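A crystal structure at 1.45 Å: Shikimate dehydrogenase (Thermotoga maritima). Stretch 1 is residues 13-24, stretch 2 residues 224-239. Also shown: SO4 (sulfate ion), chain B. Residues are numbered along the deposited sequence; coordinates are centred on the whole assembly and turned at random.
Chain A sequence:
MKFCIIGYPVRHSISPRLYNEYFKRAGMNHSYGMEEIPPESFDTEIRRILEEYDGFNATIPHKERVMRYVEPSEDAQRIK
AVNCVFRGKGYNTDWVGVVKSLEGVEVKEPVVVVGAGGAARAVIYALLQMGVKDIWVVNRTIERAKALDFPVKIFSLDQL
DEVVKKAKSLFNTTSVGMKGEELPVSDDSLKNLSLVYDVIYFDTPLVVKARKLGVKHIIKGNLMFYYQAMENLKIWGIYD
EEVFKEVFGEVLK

Stretch 1 (13-24) SISPRLYNEYFK
Stretch 2, residues 224-239: MFYYQAMENLKIWGIY

In shikimate dehydrogenase, the helix that carries Tyr19 and continues past Lys24 and the one that carries Ala229, already under way at Met224, approach to 12.5 Å between axes, their N-to-C directions 51° apart (signed crossing -51°). The two stretches together bury 508 Å²; CA atoms of Tyr19 and Ala229 lie 8.7 Å apart. Ser13 (phi/psi -61/141, chi1 t) caps the first helix, its OG accepting from Ser15 N at 3.1 Å. A sulfate, probably from the crystallisation liquor, accepts from Ser13 OG (O4, 2.6 Å), Ile14 N (O1, 3.0 Å) and Ser15 OG (O4, 2.7 Å).

Along stretch 2, Phe225 (chi1 t, chi2 85°) receives Ile14 CD1 (Ile14 p, t) over one ring face, 3.7 Å from the centroid, a CH-pi contact; Leu18 (m, t) packs CD1 3.6 Å from Phe225 CE2. Gln228 (p, p) folds back: NE2 donates to Phe225 O (3.1 Å) and to a water (2.9 Å), which also bonds Ser15 OG (3.1 Å) and Tyr19 OH (2.8 Å). Ala229 CB sits 3.4 Å from Tyr19 OH. Asn232 (chi1 m) ND2 donates to Tyr19 OH (3.0 Å, 166°; Tyr19 chi1 m, chi2 90°) and Gln228 OE1 (3.0 Å), giving the buried phenol a polar partner.

Leu233 (m, t) CD1 lies over the Tyr22 ring face, 3.9 Å from the centroid, and CD2 is 4.0 Å from Tyr19 CE2 and 4.1 Å from Phe23 CE2 (Phe23 chi1 m, chi2 143°). Trp236 (chi1 m) CZ3 is 3.8 Å from Tyr19 CE2. Gly237 (phi/psi 72/28) completes a Schellman motif, Ile238 N bonding Leu233 O at 2.9 Å. Ile238 (p, t) sets CD1 3.5 Å from Phe23 CE2; its O accepts from Tyr22 OH (2.6 Å; Tyr22 chi1 t). The CA-to-CB bond of Tyr239 points away, though its CA stays 3.4 Å from Tyr22 OH.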

ATOM      1  N   SER A  13       9.799   8.783   5.654  1.00 12.25           N
ATOM      2  CA  SER A  13       8.509   8.226   6.051  1.00 11.61           C
ATOM      3  C   SER A  13       7.716   9.205   6.908  1.00 11.23           C
ATOM      4  O   SER A  13       8.278   9.896   7.762  1.00 11.61           O
ATOM      5  CB  SER A  13       8.710   6.919   6.822  1.00 11.30           C
ATOM      6  OG  SER A  13       7.483   6.420   7.327  1.00 12.17           O
ATOM      7  N   ILE A  14       6.408   9.249   6.675  1.00 10.96           N
ATOM      8  CA  ILE A  14       5.503  10.090   7.458  1.00 11.57           C
ATOM      9  C   ILE A  14       5.025   9.388   8.734  1.00  9.32           C
ATOM     10  O   ILE A  14       4.397  10.011   9.594  1.00 11.72           O
ATOM     11  CB  ILE A  14       4.276  10.561   6.625  1.00 12.37           C
ATOM     12  CG1 ILE A  14       3.385   9.366   6.238  1.00 15.35           C
ATOM     13  CG2 ILE A  14       4.731  11.359   5.396  1.00 15.72           C
ATOM     14  CD1 ILE A  14       1.976   9.767   5.846  1.00 16.08           C
ATOM     15  N   SER A  15       5.328   8.097   8.850  1.00  9.47           N
ATOM     16  CA  SER A  15       4.843   7.283   9.965  1.00  8.55           C
ATOM     17  C   SER A  15       5.379   7.675  11.354  1.00  8.20           C
ATOM     18  O   SER A  15       4.579   7.835  12.277  1.00  8.83           O
ATOM     19  CB  SER A  15       5.058   5.787   9.696  1.00  9.51           C
ATOM     20  OG  SER A  15       4.146   5.307   8.726  1.00 10.60           O
ATOM     21  N   PRO A  16       6.715   7.836  11.513  1.00  7.94           N
ATOM     22  CA  PRO A  16       7.199   8.135  12.868  1.00  8.24           C
ATOM     23  C   PRO A  16       6.532   9.345  13.532  1.00  7.79           C
ATOM     24  O   PRO A  16       6.103   9.236  14.681  1.00  8.76           O
ATOM     25  CB  PRO A  16       8.694   8.382  12.658  1.00  8.75           C
ATOM     26  CG  PRO A  16       9.032   7.562  11.473  1.00  7.78           C
ATOM     27  CD  PRO A  16       7.837   7.669  10.569  1.00  7.77           C
ATOM     28  N   ARG A  17       6.435  10.469  12.824  1.00  7.98           N
ATOM     29  CA  ARG A  17       5.829  11.681  13.390  1.00  9.46           C
ATOM     30  C   ARG A  17       4.377  11.453  13.814  1.00  8.95           C
ATOM     31  O   ARG A  17       3.955  11.926  14.872  1.00 10.78           O
ATOM     32  CB  ARG A  17       5.922  12.864  12.414  1.00 12.20           C
ATOM     33  CG  ARG A  17       5.110  12.675  11.143  1.00 24.40           C
ATOM     34  CD  ARG A  17       4.890  13.951  10.362  1.00 33.08           C
ATOM     35  NE  ARG A  17       4.057  13.680   9.186  1.00 37.07           N
ATOM     36  CZ  ARG A  17       4.027  14.423   8.082  1.00 38.38           C
ATOM     37  NH1 ARG A  17       4.788  15.505   7.977  1.00 38.69           N
ATOM     38  NH2 ARG A  17       3.236  14.077   7.074  1.00 37.24           N
ATOM     39  N   LEU A  18       3.627  10.719  12.992  1.00  7.65           N
ATOM     40  CA  LEU A  18       2.208  10.478  13.242  1.00  8.23           C
ATOM     41  C   LEU A  18       1.955   9.517  14.400  1.00  8.26           C
ATOM     42  O   LEU A  18       1.150   9.820  15.283  1.00  7.48           O
ATOM     43  CB  LEU A  18       1.497  10.004  11.971  1.00  7.69           C
ATOM     44  CG  LEU A  18       1.137  11.111  10.972  1.00  9.42           C
ATOM     45  CD1 LEU A  18       0.960  10.525   9.582  1.00 11.61           C
ATOM     46  CD2 LEU A  18      -0.119  11.873  11.410  1.00 14.08           C
ATOM     47  N   TYR A  19       2.635   8.371  14.401  1.00  7.61           N
ATOM     48  CA  TYR A  19       2.482   7.412  15.493  1.00  7.12           C
ATOM     49  C   TYR A  19       2.968   7.989  16.824  1.00  7.91           C
ATOM     50  O   TYR A  19       2.325   7.785  17.855  1.00  8.57           O
ATOM     51  CB  TYR A  19       3.200   6.097  15.189  1.00  7.69           C
ATOM     52  CG  TYR A  19       2.529   5.221  14.151  1.00  7.50           C
ATOM     53  CD1 TYR A  19       2.837   5.353  12.797  1.00  8.83           C
ATOM     54  CD2 TYR A  19       1.606   4.240  14.522  1.00  8.06           C
ATOM     55  CE1 TYR A  19       2.236   4.545  11.837  1.00  9.60           C
ATOM     56  CE2 TYR A  19       0.998   3.425  13.567  1.00  8.18           C
ATOM     57  CZ  TYR A  19       1.320   3.584  12.228  1.00  7.25           C
ATOM     58  OH  TYR A  19       0.727   2.784  11.277  1.00  8.30           O
ATOM     59  N   ASN A  20       4.089   8.710  16.800  1.00  8.80           N
ATOM     60  CA  ASN A  20       4.619   9.340  18.012  1.00  8.84           C
ATOM     61  C   ASN A  20       3.713  10.430  18.577  1.00  9.22           C
ATOM     62  O   ASN A  20       3.574  10.545  19.799  1.00  9.57           O
ATOM     63  CB  ASN A  20       6.032   9.881  17.785  1.00  8.17           C
ATOM     64  CG  ASN A  20       7.074   8.781  17.734  1.00  7.75           C
ATOM     65  OD1 ASN A  20       7.056   7.850  18.539  1.00  9.02           O
ATOM     66  ND2 ASN A  20       7.998   8.887  16.786  1.00  9.19           N
ATOM     67  N   GLU A  21       3.107  11.229  17.696  1.00  9.35           N
ATOM     68  CA  GLU A  21       2.126  12.230  18.121  1.00 10.35           C
ATOM     69  C   GLU A  21       0.900  11.536  18.713  1.00  9.69           C
ATOM     70  O   GLU A  21       0.357  11.978  19.726  1.00 10.44           O
ATOM     71  CB  GLU A  21       1.713  13.140  16.956  1.00 11.02           C
ATOM     72  CG  GLU A  21       0.813  14.316  17.361  1.00 14.97           C
ATOM     73  CD  GLU A  21       0.276  15.116  16.178  1.00 22.36           C
ATOM     74  OE1 GLU A  21       0.468  14.701  15.011  1.00 24.60           O
ATOM     75  OE2 GLU A  21      -0.347  16.174  16.418  1.00 26.54           O
ATOM     76  N   TYR A  22       0.484  10.447  18.068  1.00  9.08           N
ATOM     77  CA  TYR A  22      -0.647   9.643  18.516  1.00  8.96           C
ATOM     78  C   TYR A  22      -0.407   9.058  19.910  1.00  8.98           C
ATOM     79  O   TYR A  22      -1.273   9.163  20.783  1.00  9.27           O
ATOM     80  CB  TYR A  22      -0.945   8.533  17.501  1.00  8.04           C
ATOM     81  CG  TYR A  22      -1.875   7.457  18.009  1.00  7.08           C
ATOM     82  CD1 TYR A  22      -3.256   7.614  17.933  1.00  8.80           C
ATOM     83  CD2 TYR A  22      -1.370   6.281  18.562  1.00  8.15           C
ATOM     84  CE1 TYR A  22      -4.113   6.629  18.403  1.00  9.63           C
ATOM     85  CE2 TYR A  22      -2.218   5.291  19.034  1.00  8.07           C
ATOM     86  CZ  TYR A  22      -3.586   5.472  18.951  1.00  8.17           C
ATOM     87  OH  TYR A  22      -4.435   4.498  19.412  1.00 10.24           O
ATOM     88  N   PHE A  23       0.761   8.447  20.110  1.00  9.64           N
ATOM     89  CA  PHE A  23       1.115   7.873  21.409  1.00  8.17           C
ATOM     90  C   PHE A  23       1.125   8.935  22.506  1.00  9.98           C
ATOM     91  O   PHE A  23       0.610   8.699  23.601  1.00 11.44           O
ATOM     92  CB  PHE A  23       2.469   7.152  21.368  1.00  9.28           C
ATOM     93  CG  PHE A  23       2.504   5.943  20.468  1.00  9.26           C
ATOM     94  CD1 PHE A  23       3.649   5.649  19.732  1.00  9.41           C
ATOM     95  CD2 PHE A  23       1.401   5.099  20.352  1.00  9.45           C
ATOM     96  CE1 PHE A  23       3.700   4.537  18.898  1.00  9.00           C
ATOM     97  CE2 PHE A  23       1.441   3.987  19.515  1.00  9.00           C
ATOM     98  CZ  PHE A  23       2.592   3.703  18.789  1.00  9.69           C
ATOM     99  N   LYS A  24       1.707  10.097  22.206  1.00  9.02           N
ATOM    100  CA  LYS A  24       1.783  11.195  23.167  1.00 11.57           C
ATOM    101  C   LYS A  24       0.397  11.721  23.541  1.00 12.76           C
ATOM    102  O   LYS A  24       0.110  11.935  24.721  1.00 11.72           O
ATOM    103  CB  LYS A  24       2.670  12.333  22.649  1.00 12.95           C
ATOM    104  CG  LYS A  24       2.990  13.391  23.701  1.00 20.83           C
ATOM    105  CD  LYS A  24       3.846  14.515  23.138  1.00 27.18           C
ATOM    106  CE  LYS A  24       3.983  15.652  24.141  1.00 32.78           C
ATOM    107  NZ  LYS A  24       4.926  16.707  23.662  1.00 37.19           N
ATOM    108  N   MET A 224      -5.833   4.996   2.227  1.00  8.31           N
ATOM    109  CA  MET A 224      -5.213   3.685   2.410  1.00  9.24           C
ATOM    110  C   MET A 224      -4.251   3.705   3.597  1.00  8.39           C
ATOM    111  O   MET A 224      -4.264   2.790   4.423  1.00  8.31           O
ATOM    112  CB  MET A 224      -4.482   3.259   1.133  1.00 11.40           C
ATOM    113  CG  MET A 224      -3.814   1.892   1.193  1.00 10.86           C
ATOM    114  SD  MET A 224      -2.858   1.560  -0.299  1.00 11.88           S
ATOM    115  CE  MET A 224      -2.063   0.015   0.139  1.00 14.02           C
ATOM    116  N   PHE A 225      -3.431   4.753   3.675  1.00  7.39           N
ATOM    117  CA  PHE A 225      -2.496   4.928   4.784  1.00  8.09           C
ATOM    118  C   PHE A 225      -3.221   5.041   6.123  1.00  8.35           C
ATOM    119  O   PHE A 225      -2.831   4.404   7.103  1.00  7.95           O
ATOM    120  CB  PHE A 225      -1.600   6.156   4.571  1.00  8.06           C
ATOM    121  CG  PHE A 225      -0.693   6.437   5.734  1.00  7.73           C
ATOM    122  CD1 PHE A 225       0.531   5.786   5.850  1.00 10.11           C
ATOM    123  CD2 PHE A 225      -1.075   7.330   6.733  1.00  9.96           C
ATOM    124  CE1 PHE A 225       1.369   6.029   6.934  1.00 11.17           C
ATOM    125  CE2 PHE A 225      -0.246   7.578   7.822  1.00 12.62           C
ATOM    126  CZ  PHE A 225       0.979   6.927   7.924  1.00 10.60           C
ATOM    127  N   TYR A 226      -4.266   5.867   6.150  1.00  7.85           N
ATOM    128  CA  TYR A 226      -5.096   6.087   7.333  1.00  7.69           C
ATOM    129  C   TYR A 226      -5.654   4.773   7.870  1.00  8.50           C
ATOM    130  O   TYR A 226      -5.526   4.481   9.061  1.00  8.47           O
ATOM    131  CB  TYR A 226      -6.232   7.055   6.981  1.00  9.05           C
ATOM    132  CG  TYR A 226      -7.187   7.410   8.103  1.00  8.45           C
ATOM    133  CD1 TYR A 226      -6.905   8.459   8.979  1.00  8.89           C
ATOM    134  CD2 TYR A 226      -8.394   6.727   8.262  1.00 11.47           C
ATOM    135  CE1 TYR A 226      -7.788   8.801  10.001  1.00 11.55           C
ATOM    136  CE2 TYR A 226      -9.284   7.059   9.280  1.00 12.24           C
ATOM    137  CZ  TYR A 226      -8.975   8.098  10.144  1.00 12.19           C
ATOM    138  OH  TYR A 226      -9.851   8.431  11.153  1.00 15.87           O
ATOM    139  N   TYR A 227      -6.254   3.977   6.989  1.00  8.40           N
ATOM    140  CA  TYR A 227      -6.922   2.751   7.413  1.00  8.38           C
ATOM    141  C   TYR A 227      -5.978   1.586   7.713  1.00  8.06           C
ATOM    142  O   TYR A 227      -6.297   0.747   8.560  1.00  8.37           O
ATOM    143  CB  TYR A 227      -8.011   2.347   6.421  1.00  9.27           C
ATOM    144  CG  TYR A 227      -9.236   3.235   6.470  1.00 10.16           C
ATOM    145  CD1 TYR A 227      -9.605   4.008   5.370  1.00  9.86           C
ATOM    146  CD2 TYR A 227     -10.029   3.304   7.618  1.00 10.88           C
ATOM    147  CE1 TYR A 227     -10.730   4.824   5.405  1.00 13.64           C
ATOM    148  CE2 TYR A 227     -11.156   4.117   7.668  1.00 13.05           C
ATOM    149  CZ  TYR A 227     -11.502   4.871   6.557  1.00 12.18           C
ATOM    150  OH  TYR A 227     -12.614   5.678   6.604  1.00 19.06           O
ATOM    151  N   GLN A 228      -4.831   1.525   7.036  1.00  8.48           N
ATOM    152  CA  GLN A 228      -3.825   0.515   7.389  1.00  7.43           C
ATOM    153  C   GLN A 228      -3.217   0.811   8.760  1.00  7.17           C
ATOM    154  O   GLN A 228      -2.953  -0.109   9.533  1.00  7.52           O
ATOM    155  CB  GLN A 228      -2.754   0.316   6.296  1.00  8.15           C
ATOM    156  CG  GLN A 228      -1.812   1.492   6.030  1.00 10.69           C
ATOM    157  CD  GLN A 228      -0.593   1.522   6.944  1.00  9.35           C
ATOM    158  OE1 GLN A 228      -0.003   0.487   7.260  1.00  9.47           O
ATOM    159  NE2 GLN A 228      -0.206   2.724   7.363  1.00  9.56           N
ATOM    160  N   ALA A 229      -3.019   2.097   9.054  1.00  7.01           N
ATOM    161  CA  ALA A 229      -2.520   2.535  10.359  1.00  7.59           C
ATOM    162  C   ALA A 229      -3.492   2.162  11.474  1.00  7.66           C
ATOM    163  O   ALA A 229      -3.073   1.717  12.543  1.00  7.96           O
ATOM    164  CB  ALA A 229      -2.262   4.034  10.355  1.00  8.04           C
ATOM    165  N   MET A 230      -4.785   2.351  11.211  1.00  7.69           N
ATOM    166  CA  MET A 230      -5.845   1.953  12.133  1.00  9.42           C
ATOM    167  C   MET A 230      -5.765   0.460  12.443  1.00  8.27           C
ATOM    168  O   MET A 230      -5.816   0.058  13.609  1.00  8.33           O
ATOM    169  CB  MET A 230      -7.215   2.301  11.543  1.00  9.89           C
ATOM    170  CG  MET A 230      -8.407   1.859  12.389  1.00 11.40           C
ATOM    171  SD  MET A 230      -9.993   2.143  11.580  1.00 15.53           S
ATOM    172  CE  MET A 230     -10.093   3.933  11.629  1.00 16.03           C
ATOM    173  N   GLU A 231      -5.631  -0.351  11.395  1.00  7.84           N
ATOM    174  CA  GLU A 231      -5.543  -1.803  11.538  1.00  7.81           C
ATOM    175  C   GLU A 231      -4.271  -2.227  12.280  1.00  8.01           C
ATOM    176  O   GLU A 231      -4.315  -3.142  13.106  1.00  8.07           O
ATOM    177  CB  GLU A 231      -5.632  -2.487  10.170  1.00  9.34           C
ATOM    178  CG  GLU A 231      -5.925  -3.990  10.219  1.00 12.07           C
ATOM    179  CD  GLU A 231      -7.366  -4.326  10.580  1.00 15.88           C
ATOM    180  OE1 GLU A 231      -8.253  -3.434  10.450  1.00 18.45           O
ATOM    181  OE2 GLU A 231      -7.609  -5.493  11.002  1.00 21.67           O
ATOM    182  N   ASN A 232      -3.154  -1.560  11.981  1.00  7.30           N
ATOM    183  CA  ASN A 232      -1.888  -1.794  12.685  1.00  6.86           C
ATOM    184  C   ASN A 232      -2.044  -1.634  14.189  1.00  7.21           C
ATOM    185  O   ASN A 232      -1.610  -2.489  14.964  1.00  7.57           O
ATOM    186  CB  ASN A 232      -0.802  -0.820  12.211  1.00  6.64           C
ATOM    187  CG  ASN A 232      -0.405  -1.027  10.761  1.00  6.07           C
ATOM    188  OD1 ASN A 232      -0.641  -2.083  10.175  1.00  7.13           O
ATOM    189  ND2 ASN A 232       0.213  -0.008  10.176  1.00  6.40           N
ATOM    190  N   LEU A 233      -2.669  -0.528  14.589  1.00  7.28           N
ATOM    191  CA  LEU A 233      -2.858  -0.204  15.999  1.00  6.12           C
ATOM    192  C   LEU A 233      -3.798  -1.183  16.694  1.00  8.39           C
ATOM    193  O   LEU A 233      -3.620  -1.477  17.881  1.00  8.27           O
ATOM    194  CB  LEU A 233      -3.352   1.237  16.168  1.00  7.55           C
ATOM    195  CG  LEU A 233      -2.370   2.355  15.793  1.00  7.82           C
ATOM    196  CD1 LEU A 233      -3.088   3.683  15.711  1.00  9.26           C
ATOM    197  CD2 LEU A 233      -1.201   2.443  16.775  1.00  9.28           C
ATOM    198  N   LYS A 234      -4.788  -1.686  15.959  1.00  8.93           N
ATOM    199  CA  LYS A 234      -5.693  -2.710  16.483  1.00  8.31           C
ATOM    200  C   LYS A 234      -4.949  -4.024  16.730  1.00  8.92           C
ATOM    201  O   LYS A 234      -5.137  -4.664  17.768  1.00 10.94           O
ATOM    202  CB  LYS A 234      -6.879  -2.934  15.541  1.00  9.98           C
ATOM    203  CG  LYS A 234      -7.898  -1.804  15.533  1.00 11.61           C
ATOM    204  CD  LYS A 234      -9.050  -2.117  14.591  1.00 11.92           C
ATOM    205  CE  LYS A 234     -10.050  -0.975  14.537  1.00 15.40           C
ATOM    206  NZ  LYS A 234     -11.231  -1.311  13.693  1.00 21.22           N
ATOM    207  N   ILE A 235      -4.108  -4.411  15.770  1.00  8.09           N
ATOM    208  CA  ILE A 235      -3.267  -5.604  15.896  1.00  9.10           C
ATOM    209  C   ILE A 235      -2.311  -5.478  17.086  1.00  9.24           C
ATOM    210  O   ILE A 235      -2.126  -6.432  17.847  1.00 10.90           O
ATOM    211  CB  ILE A 235      -2.494  -5.898  14.581  1.00  9.08           C
ATOM    212  CG1 ILE A 235      -3.464  -6.411  13.511  1.00  9.76           C
ATOM    213  CG2 ILE A 235      -1.370  -6.912  14.811  1.00 10.45           C
ATOM    214  CD1 ILE A 235      -2.892  -6.460  12.108  1.00 11.56           C
ATOM    215  N   TRP A 236      -1.734  -4.290  17.252  1.00  9.09           N
ATOM    216  CA  TRP A 236      -0.795  -4.023  18.341  1.00  9.30           C
ATOM    217  C   TRP A 236      -1.480  -3.837  19.703  1.00 10.30           C
ATOM    218  O   TRP A 236      -0.807  -3.725  20.732  1.00 11.17           O
ATOM    219  CB  TRP A 236       0.089  -2.816  17.996  1.00  8.20           C
ATOM    220  CG  TRP A 236       1.006  -3.048  16.816  1.00  7.71           C
ATOM    221  CD1 TRP A 236       1.509  -4.246  16.392  1.00  8.83           C
ATOM    222  CD2 TRP A 236       1.546  -2.055  15.930  1.00  7.62           C
ATOM    223  NE1 TRP A 236       2.317  -4.066  15.296  1.00  8.52           N
ATOM    224  CE2 TRP A 236       2.363  -2.731  14.994  1.00  8.01           C
ATOM    225  CE3 TRP A 236       1.425  -0.659  15.841  1.00  8.16           C
ATOM    226  CZ2 TRP A 236       3.049  -2.062  13.973  1.00  8.53           C
ATOM    227  CZ3 TRP A 236       2.109   0.006  14.824  1.00  8.58           C
ATOM    228  CH2 TRP A 236       2.911  -0.699  13.905  1.00  9.00           C
ATOM    229  N   GLY A 237      -2.814  -3.811  19.700  1.00  9.35           N
ATOM    230  CA  GLY A 237      -3.615  -3.705  20.922  1.00 11.69           C
ATOM    231  C   GLY A 237      -3.559  -2.337  21.576  1.00 10.94           C
ATOM    232  O   GLY A 237      -3.728  -2.214  22.792  1.00 14.24           O
ATOM    233  N   ILE A 238      -3.329  -1.309  20.763  1.00 10.35           N
ATOM    234  CA  ILE A 238      -3.126   0.054  21.259  1.00  9.75           C
ATOM    235  C   ILE A 238      -3.949   1.084  20.481  1.00 10.19           C
ATOM    236  O   ILE A 238      -3.520   2.227  20.286  1.00 10.54           O
ATOM    237  CB  ILE A 238      -1.618   0.438  21.260  1.00  8.89           C
ATOM    238  CG1 ILE A 238      -0.993   0.208  19.873  1.00  9.59           C
ATOM    239  CG2 ILE A 238      -0.879  -0.337  22.348  1.00 11.91           C
ATOM    240  CD1 ILE A 238       0.457   0.639  19.745  1.00 14.99           C
ATOM    241  N   TYR A 239      -5.139   0.673  20.052  1.00 10.26           N
ATOM    242  CA  TYR A 239      -6.018   1.534  19.270  1.00 10.18           C
ATOM    243  C   TYR A 239      -6.999   2.312  20.146  1.00 12.64           C
ATOM    244  O   TYR A 239      -7.789   1.732  20.895  1.00 15.98           O
ATOM    245  CB  TYR A 239      -6.763   0.723  18.204  1.00 11.70           C
ATOM    246  CG  TYR A 239      -7.733   1.537  17.375  1.00 10.88           C
ATOM    247  CD1 TYR A 239      -7.278   2.538  16.513  1.00 11.22           C
ATOM    248  CD2 TYR A 239      -9.105   1.301  17.446  1.00 13.76           C
ATOM    249  CE1 TYR A 239      -8.168   3.286  15.750  1.00 11.01           C
ATOM    250  CE2 TYR A 239     -10.003   2.043  16.685  1.00 15.36           C
ATOM    251  CZ  TYR A 239      -9.527   3.032  15.840  1.00 14.96           C
ATOM    252  OH  TYR A 239     -10.410   3.769  15.084  1.00 17.74           O
TER
HETATM  253  S   SO4 B 500       5.486   5.992   4.908  1.00 22.89           S
HETATM  254  O1  SO4 B 500       5.634   7.387   4.500  1.00 20.91           O
HETATM  255  O2  SO4 B 500       6.754   5.290   4.731  1.00 24.88           O
HETATM  256  O3  SO4 B 500       4.461   5.355   4.091  1.00 28.00           O
HETATM  257  O4  SO4 B 500       5.082   5.935   6.316  1.00 24.20           O
HETATM  258  O   HOH W   1       2.227   2.924   8.913  1.00 11.05           O